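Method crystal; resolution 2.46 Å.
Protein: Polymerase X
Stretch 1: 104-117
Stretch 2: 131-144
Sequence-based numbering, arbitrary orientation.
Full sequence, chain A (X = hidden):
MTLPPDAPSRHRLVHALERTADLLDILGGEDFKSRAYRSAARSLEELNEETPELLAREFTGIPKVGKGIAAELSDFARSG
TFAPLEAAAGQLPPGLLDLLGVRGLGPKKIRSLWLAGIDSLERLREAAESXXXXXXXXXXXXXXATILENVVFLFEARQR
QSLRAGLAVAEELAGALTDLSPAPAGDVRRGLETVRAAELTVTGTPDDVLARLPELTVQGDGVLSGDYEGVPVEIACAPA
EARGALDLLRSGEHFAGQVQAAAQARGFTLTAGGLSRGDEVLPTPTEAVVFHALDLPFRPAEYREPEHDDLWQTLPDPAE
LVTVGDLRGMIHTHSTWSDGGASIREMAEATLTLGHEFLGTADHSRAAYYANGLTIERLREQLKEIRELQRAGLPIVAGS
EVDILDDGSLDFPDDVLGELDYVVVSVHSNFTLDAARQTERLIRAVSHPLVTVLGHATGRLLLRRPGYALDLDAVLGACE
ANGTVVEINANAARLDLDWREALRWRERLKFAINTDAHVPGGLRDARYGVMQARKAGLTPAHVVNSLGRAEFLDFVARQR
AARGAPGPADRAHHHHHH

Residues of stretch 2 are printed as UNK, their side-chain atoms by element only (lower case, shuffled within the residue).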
# COMPACT_ATOMS: atom_id res chain seq x y z
N GLY A 104 11.95 19.84 6.63
CA GLY A 104 13.11 20.21 5.84
C GLY A 104 13.02 19.92 4.34
O GLY A 104 13.92 20.28 3.59
N LEU A 105 11.93 19.28 3.91
CA LEU A 105 11.74 19.01 2.49
C LEU A 105 10.84 20.05 1.82
O LEU A 105 9.63 20.10 2.08
CB LEU A 105 11.18 17.60 2.27
CG LEU A 105 12.12 16.40 2.40
CD1 LEU A 105 11.43 15.13 1.95
CD2 LEU A 105 13.39 16.61 1.60
N GLY A 106 11.42 20.87 0.96
CA GLY A 106 10.67 21.85 0.20
C GLY A 106 9.96 21.23 -0.99
O GLY A 106 10.19 20.06 -1.32
N PRO A 107 9.10 22.01 -1.66
CA PRO A 107 8.36 21.54 -2.84
C PRO A 107 9.28 21.00 -3.93
O PRO A 107 9.02 19.94 -4.49
CB PRO A 107 7.65 22.80 -3.33
CG PRO A 107 7.55 23.67 -2.13
CD PRO A 107 8.79 23.41 -1.34
N LYS A 108 10.35 21.74 -4.21
CA LYS A 108 11.29 21.38 -5.27
C LYS A 108 12.03 20.08 -4.97
O LYS A 108 12.33 19.30 -5.87
CB LYS A 108 12.29 22.52 -5.51
CG LYS A 108 13.36 22.68 -4.42
CD LYS A 108 12.78 22.84 -3.02
CE LYS A 108 12.21 24.24 -2.78
NZ LYS A 108 10.99 24.51 -3.58
N LYS A 109 12.31 19.84 -3.69
CA LYS A 109 13.01 18.63 -3.27
C LYS A 109 12.07 17.43 -3.30
O LYS A 109 12.43 16.36 -3.80
CB LYS A 109 13.60 18.80 -1.88
CG LYS A 109 14.81 19.72 -1.83
CD LYS A 109 15.61 19.50 -0.56
CE LYS A 109 17.02 20.06 -0.69
NZ LYS A 109 17.92 19.51 0.37
N ILE A 110 10.86 17.60 -2.78
CA ILE A 110 9.87 16.54 -2.81
C ILE A 110 9.58 16.14 -4.25
O ILE A 110 9.35 14.97 -4.55
CB ILE A 110 8.58 16.95 -2.10
CG1 ILE A 110 8.85 17.16 -0.61
CG2 ILE A 110 7.49 15.90 -2.31
CD1 ILE A 110 7.62 17.14 0.27
N ARG A 111 9.60 17.12 -5.15
CA ARG A 111 9.36 16.84 -6.56
C ARG A 111 10.53 16.10 -7.21
O ARG A 111 10.32 15.26 -8.08
CB ARG A 111 9.06 18.13 -7.32
CG ARG A 111 9.30 18.02 -8.80
CD ARG A 111 8.34 18.87 -9.59
NE ARG A 111 8.46 18.60 -11.02
CZ ARG A 111 7.45 18.66 -11.88
NH1 ARG A 111 6.23 18.97 -11.45
NH2 ARG A 111 7.65 18.39 -13.16
N SER A 112 11.75 16.39 -6.78
CA SER A 112 12.91 15.72 -7.35
C SER A 112 13.09 14.32 -6.76
O SER A 112 13.61 13.42 -7.42
CB SER A 112 14.18 16.56 -7.18
OG SER A 112 14.77 16.35 -5.91
N LEU A 113 12.64 14.14 -5.52
CA LEU A 113 12.63 12.81 -4.92
C LEU A 113 11.66 11.92 -5.69
O LEU A 113 11.98 10.78 -6.05
CB LEU A 113 12.24 12.86 -3.44
CG LEU A 113 13.21 13.52 -2.45
CD1 LEU A 113 12.65 13.47 -1.04
CD2 LEU A 113 14.57 12.86 -2.50
N TRP A 114 10.48 12.46 -5.97
CA TRP A 114 9.45 11.74 -6.71
C TRP A 114 9.97 11.33 -8.09
O TRP A 114 9.84 10.17 -8.49
CB TRP A 114 8.18 12.58 -6.85
CG TRP A 114 6.93 11.78 -6.99
CD1 TRP A 114 6.22 11.57 -8.13
CD2 TRP A 114 6.23 11.09 -5.94
NE1 TRP A 114 5.12 10.78 -7.86
CE2 TRP A 114 5.11 10.47 -6.53
CE3 TRP A 114 6.46 10.93 -4.57
CZ2 TRP A 114 4.21 9.70 -5.78
CZ3 TRP A 114 5.56 10.16 -3.83
CH2 TRP A 114 4.45 9.56 -4.44
N LEU A 115 10.57 12.27 -8.81
CA LEU A 115 11.09 11.98 -10.15
C LEU A 115 12.27 11.02 -10.09
O LEU A 115 12.60 10.37 -11.09
CB LEU A 115 11.48 13.27 -10.88
CG LEU A 115 10.38 14.29 -11.15
CD1 LEU A 115 10.97 15.52 -11.80
CD2 LEU A 115 9.26 13.70 -12.00
N ALA A 116 12.89 10.92 -8.93
CA ALA A 116 14.02 10.01 -8.74
C ALA A 116 13.57 8.62 -8.28
O ALA A 116 14.40 7.73 -8.08
CB ALA A 116 15.01 10.59 -7.74
N GLY A 117 12.27 8.44 -8.10
CA GLY A 117 11.71 7.15 -7.73
C GLY A 117 11.61 6.90 -6.24
O GLY A 117 11.43 5.76 -5.80
N UNK A 131 23.47 6.08 0.02
CA UNK A 131 24.17 7.16 -0.65
C UNK A 131 23.41 7.67 -1.86
O UNK A 131 23.77 8.68 -2.45
N UNK A 132 22.34 6.97 -2.23
CA UNK A 132 21.53 7.35 -3.38
C UNK A 132 20.95 8.76 -3.21
O UNK A 132 20.91 9.55 -4.16
c UNK A 132 20.41 6.34 -3.60
o UNK A 132 17.47 5.87 -5.75
c UNK A 132 19.46 6.69 -4.72
o UNK A 132 18.35 4.64 -4.16
c UNK A 132 18.35 5.66 -4.89
N UNK A 133 20.52 9.07 -1.99
CA UNK A 133 19.92 10.36 -1.68
C UNK A 133 20.93 11.47 -1.88
O UNK A 133 20.66 12.45 -2.57
c UNK A 133 18.13 12.48 -0.73
c UNK A 133 18.08 11.47 1.55
c UNK A 133 18.16 11.19 0.06
c UNK A 133 19.42 10.38 -0.24
N UNK A 134 22.10 11.31 -1.27
CA UNK A 134 23.16 12.31 -1.36
C UNK A 134 23.56 12.56 -2.82
O UNK A 134 23.95 13.67 -3.18
c UNK A 134 24.37 11.89 -0.54
N UNK A 135 23.44 11.52 -3.64
CA UNK A 135 23.85 11.59 -5.04
C UNK A 135 22.95 12.44 -5.92
O UNK A 135 23.29 12.73 -7.06
N UNK A 136 21.79 12.82 -5.39
CA UNK A 136 20.87 13.68 -6.13
C UNK A 136 21.31 15.14 -6.14
O UNK A 136 21.95 15.61 -5.21
c UNK A 136 18.68 12.29 -5.74
c UNK A 136 19.46 13.59 -5.53
c UNK A 136 18.58 11.96 -7.21
c UNK A 136 17.30 12.43 -5.12
N UNK A 137 20.94 15.85 -7.21
CA UNK A 137 21.09 17.30 -7.27
C UNK A 137 20.33 17.95 -6.13
O UNK A 137 19.13 17.71 -5.96
c UNK A 137 21.56 18.23 -9.63
c UNK A 137 20.53 17.84 -8.58
c UNK A 137 21.45 19.18 -11.97
n UNK A 137 20.56 19.94 -12.89
c UNK A 137 20.96 19.29 -10.54
N UNK A 138 21.02 18.78 -5.35
CA UNK A 138 20.38 19.51 -4.26
C UNK A 138 20.56 18.83 -2.92
O UNK A 138 20.36 19.45 -1.87
N UNK A 139 20.94 17.56 -2.95
CA UNK A 139 21.27 16.82 -1.73
C UNK A 139 22.75 16.48 -1.73
O UNK A 139 23.34 16.22 -2.79
c UNK A 139 18.98 15.72 -1.73
c UNK A 139 16.86 16.05 -0.67
c UNK A 139 16.99 15.90 -3.05
c UNK A 139 16.24 16.06 -1.90
c UNK A 139 18.22 15.88 -0.59
c UNK A 139 20.46 15.53 -1.64
c UNK A 139 18.35 15.73 -2.97
N UNK A 140 23.34 16.47 -0.55
CA UNK A 140 24.71 16.01 -0.38
C UNK A 140 24.75 15.10 0.82
O UNK A 140 23.71 14.81 1.40
N UNK A 141 25.94 14.66 1.20
CA UNK A 141 26.09 13.78 2.35
C UNK A 141 25.43 14.36 3.59
O UNK A 141 24.75 13.66 4.35
c UNK A 141 27.56 13.51 2.62
N UNK A 142 25.61 15.66 3.80
CA UNK A 142 25.11 16.31 5.01
C UNK A 142 23.58 16.41 5.07
O UNK A 142 22.98 16.08 6.09
n UNK A 142 30.60 18.71 5.54
c UNK A 142 25.77 17.69 5.19
c UNK A 142 29.39 18.34 6.34
c UNK A 142 28.10 18.58 5.57
c UNK A 142 27.01 17.64 6.06
N UNK A 143 22.96 16.87 3.99
CA UNK A 143 21.51 16.98 3.95
C UNK A 143 20.85 15.60 3.96
O UNK A 143 19.74 15.43 4.47
c UNK A 143 21.06 17.78 2.73
o UNK A 143 21.48 17.16 1.53
N UNK A 144 21.54 14.61 3.40
CA UNK A 144 21.04 13.24 3.40
C UNK A 144 20.98 12.64 4.80
O UNK A 144 20.19 11.74 5.06
c UNK A 144 21.89 12.36 2.48
O HOH W 1 20.45 20.55 1.05

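Position 131 has no side-chain atoms, and its phi/psi of 89/-8 would jam a CB against the preceding carbonyl O; it is Gly 131. Position 132 carries three carbons in an extended chain, the third bearing two oxygens, which is the carboxylate of Glu 132. Its OE1 stays 4.3 Å from Ala 116 O, too far for a hydrogen bond, and both carboxylate oxygens are bonded elsewhere in the structure.

At position 133 four carbons fork at the second, and one branch tip lies 4.0 Å from Leu 113 CD2. With the fork one carbon beyond CB, this is Leu 133, and the touching atom is its CD2. Position 134 has a single carbon, its CB, 10.0 Å from both Lys 109 NZ and Leu 113 CD2 and so out of contact: Ala 134. Position 135 has none: Gly 135. Here the backbone does not force the assignment, since a CB would have room; the missing atom alone decides.

Position 136 again shows four carbons forked at the second, so it is Leu 136. CA-to-CB points toward stretch 1; CD1 lies 3.8 Å from Leu 113 CD2 and 3.9 Å from Ala 116 CB, and CD2 is likewise 3.9 Å from Ala 116 CB. It ends a type I turn that starts at Leu 133, closed by Leu 136 N to Leu 133 O at 3.1 Å.

Position 137 has four carbons in a row ending in nitrogen, the pattern of Lys 137; its end leads away from stretch 1. Position 138 lacks side-chain atoms and has phi/psi of 97/-17, again calling for glycine: Gly 138. Its O accepts a weak hydrogen bond from Lys 109 NZ at 3.3 Å.

Position 139 has one carbon followed by a six-carbon ring without a hydroxyl, hence Phe 139. Lys 109 CE lies over one ring face, whereas Ser 112 OG (3.6 Å from Phe 139 CE1) and Leu 105 CD2 (4.2 Å from Phe 139 CE2) sit at the edge. Position 140 has no side-chain atoms: Gly 140. Position 141 has one carbon, Ala 141, and position 142 four in a row ending in nitrogen, Lys 142; neither reaches stretch 1. Position 143 has one carbon and one oxygen, Ser 143, whose OG accepts from Gly 140 N at 2.9 Å with a 165° angle. Position 144 has one carbon: Ala 144.

The contact buries 360 Å² in total and is mainly apolar. Phe 139 gives up the largest area, 78 Å², and Leu 113 CD2 meets its CZ at 3.7 Å while also touching both leucines. Lys 109 adds the polar part: NZ stands 4.2 Å from the centroid of the Phe 139 ring, 34° off the normal, an off-centre cation-pi contact. Water 1 reinforces the weak direct bond, accepting from Lys 109 NZ at 2.8 Å and donating to Gly 138 O at 3.1 Å. One lysine thus reaches both the ring of Phe 139 and the carbonyl of Gly 138, two residues of the type II turn from Leu 136 to Phe 139.

Stretch 2 131-144: GELAGLKGFGAKSA
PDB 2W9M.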